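Putative metal binding protein (Coccidioides immitis, PDB 3CVG) probably binds metal ions, as a putative periplasmic metal-binding protein of the periplasmic binding protein superfamily. Local coordinates at residues Thr207-Ser210 against Leu215-Gln218. Residues are numbered along the deposited sequence; the frame is centred on the assembly and turned at random.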
ATOM      1  N   THR A 207       4.491  -3.034   7.071  1.00 23.09           N
ATOM      2  CA  THR A 207       4.750  -4.460   7.229  1.00 21.61           C
ATOM      3  C   THR A 207       6.094  -4.618   7.938  1.00 20.00           C
ATOM      4  O   THR A 207       6.242  -5.444   8.839  1.00 21.11           O
ATOM      5  CB  THR A 207       4.801  -5.154   5.855  1.00 20.26           C
ATOM      6  OG1 THR A 207       3.539  -4.986   5.199  1.00 22.26           O
ATOM      7  CG2 THR A 207       5.098  -6.647   6.010  1.00 19.25           C
ATOM      8  N   TYR A 208       7.066  -3.811   7.525  1.00 20.72           N
ATOM      9  CA  TYR A 208       8.399  -3.821   8.118  1.00 21.75           C
ATOM     10  C   TYR A 208       8.330  -3.580   9.634  1.00 23.72           C
ATOM     11  O   TYR A 208       8.992  -4.272  10.427  1.00 22.48           O
ATOM     12  CB  TYR A 208       9.255  -2.730   7.466  1.00 21.07           C
ATOM     13  CG  TYR A 208      10.582  -2.481   8.138  1.00 22.78           C
ATOM     14  CD1 TYR A 208      11.583  -3.457   8.141  1.00 22.91           C
ATOM     15  CD2 TYR A 208      10.843  -1.268   8.776  1.00 24.94           C
ATOM     16  CE1 TYR A 208      12.806  -3.234   8.764  1.00 23.31           C
ATOM     17  CE2 TYR A 208      12.072  -1.032   9.409  1.00 25.21           C
ATOM     18  CZ  TYR A 208      13.046  -2.018   9.393  1.00 25.93           C
ATOM     19  OH  TYR A 208      14.256  -1.793  10.005  1.00 25.16           O
ATOM     20  N   LEU A 209       7.534  -2.593  10.033  1.00 23.20           N
ATOM     21  CA  LEU A 209       7.397  -2.262  11.447  1.00 23.68           C
ATOM     22  C   LEU A 209       6.602  -3.318  12.191  1.00 23.95           C
ATOM     23  O   LEU A 209       6.515  -3.285  13.418  1.00 22.87           O
ATOM     24  CB  LEU A 209       6.717  -0.897  11.610  1.00 24.23           C
ATOM     25  CG  LEU A 209       7.497   0.280  11.014  1.00 24.22           C
ATOM     26  CD1 LEU A 209       6.627   1.543  11.032  1.00 27.79           C
ATOM     27  CD2 LEU A 209       8.782   0.492  11.794  1.00 25.76           C
ATOM     28  N   SER A 210       6.037  -4.266  11.449  1.00 24.67           N
ATOM     29  CA  SER A 210       5.243  -5.326  12.053  1.00 25.07           C
ATOM     30  C   SER A 210       6.034  -6.592  12.378  1.00 23.80           C
ATOM     31  O   SER A 210       5.562  -7.416  13.146  1.00 24.37           O
ATOM     32  CB  SER A 210       4.078  -5.710  11.133  1.00 25.68           C
ATOM     33  OG  SER A 210       3.189  -4.628  10.939  1.00 30.03           O
ATOM     34  N   LEU A 215      14.353 -10.067  13.304  1.00 27.66           N
ATOM     35  CA  LEU A 215      14.381 -10.316  11.866  1.00 27.31           C
ATOM     36  C   LEU A 215      14.908  -9.120  11.084  1.00 26.89           C
ATOM     37  O   LEU A 215      15.574  -9.288  10.065  1.00 25.72           O
ATOM     38  CB  LEU A 215      12.989 -10.686  11.342  1.00 26.71           C
ATOM     39  CG  LEU A 215      12.526 -12.134  11.533  1.00 29.64           C
ATOM     40  CD1 LEU A 215      11.234 -12.365  10.765  1.00 25.69           C
ATOM     41  CD2 LEU A 215      13.613 -13.084  11.029  1.00 28.51           C
ATOM     42  N   ARG A 216      14.609  -7.916  11.561  1.00 26.16           N
ATOM     43  CA  ARG A 216      15.055  -6.709  10.877  1.00 25.93           C
ATOM     44  C   ARG A 216      16.576  -6.638  10.844  1.00 26.40           C
ATOM     45  O   ARG A 216      17.153  -5.957  10.003  1.00 27.57           O
ATOM     46  CB  ARG A 216      14.482  -5.461  11.556  1.00 24.41           C
ATOM     47  CG  ARG A 216      12.967  -5.437  11.600  1.00 24.73           C
ATOM     48  CD  ARG A 216      12.458  -4.202  12.339  1.00 23.08           C
ATOM     49  NE  ARG A 216      11.162  -4.456  12.958  1.00 25.11           N
ATOM     50  CZ  ARG A 216      10.438  -3.532  13.581  1.00 23.79           C
ATOM     51  NH1 ARG A 216      10.886  -2.284  13.667  1.00 24.72           N
ATOM     52  NH2 ARG A 216       9.271  -3.855  14.115  1.00 24.30           N
ATOM     53  N   ASP A 217      17.224  -7.350  11.760  1.00 28.42           N
ATOM     54  CA  ASP A 217      18.680  -7.375  11.801  1.00 29.13           C
ATOM     55  C   ASP A 217      19.233  -8.385  10.798  1.00 28.09           C
ATOM     56  O   ASP A 217      20.427  -8.399  10.510  1.00 27.86           O
ATOM     57  CB  ASP A 217      19.163  -7.727  13.207  1.00 33.95           C
ATOM     58  CG  ASP A 217      19.131  -6.543  14.142  1.00 35.97           C
ATOM     59  OD1 ASP A 217      19.859  -5.561  13.880  1.00 41.33           O
ATOM     60  OD2 ASP A 217      18.382  -6.589  15.139  1.00 41.45           O
ATOM     61  N   GLN A 218      18.354  -9.228  10.269  1.00 27.72           N
ATOM     62  CA  GLN A 218      18.743 -10.244   9.295  1.00 26.89           C
ATOM     63  C   GLN A 218      18.451  -9.755   7.874  1.00 25.71           C
ATOM     64  O   GLN A 218      18.468 -10.527   6.911  1.00 24.58           O
ATOM     65  CB  GLN A 218      17.986 -11.545   9.592  1.00 27.07           C
ATOM     66  CG  GLN A 218      18.413 -12.197  10.912  1.00 28.30           C
ATOM     67  CD  GLN A 218      17.479 -13.305  11.356  1.00 31.35           C
ATOM     68  OE1 GLN A 218      17.108 -14.174  10.566  1.00 35.07           O
ATOM     69  NE2 GLN A 218      17.105 -13.290  12.631  1.00 33.17           N
TER
HETATM   70  O   HOH W   1      13.414  -0.876  13.163  1.00 28.51           O
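Tyr208 of the short helix 205-208 lies across from Arg216 of the weakly bonded helix 213-216, the two CA atoms 7.8 Å apart as the chain loops from one short helix into the next. Arg216 CB points at the 207-210 segment, and its side chain runs extended from CG to NE, carrying the guanidinium up to the backbone of Tyr208 and Leu209. On the way its methylenes pass the tyrosine ring: Arg216 CG comes within 3.6 Å of Tyr208 CE1, and Arg216 CD lies 3.7 Å from Tyr208 CZ. The ring reaches them because Tyr208 CG stands anti to its own backbone N (chi1 171°), which swings the phenol end toward the arginine. Ring and guanidinium planes are 49° apart, and with Arg216 CZ 5.2 Å from the ring centroid any cation-pi attraction is weak. Over one guanidinium face sit Tyr208 O, 3.2 Å above the plane, and Leu209 CA. Leu209 O is 2.9 Å from Arg216 NH2, but the angle is too poor for a hydrogen bond; NH2 bonds instead to Ile211 O. Arg216 NH1 forms a salt bridge with Asp274 and donates to a water O 2.9 Å away, in the guanidinium plane, which also makes a weak hydrogen bond with Tyr208 OH. The arrangement belongs to a periplasmic binding protein-type fold, where Arg216 bridges the two short helices within the connection between strands 200-204 and 220-224.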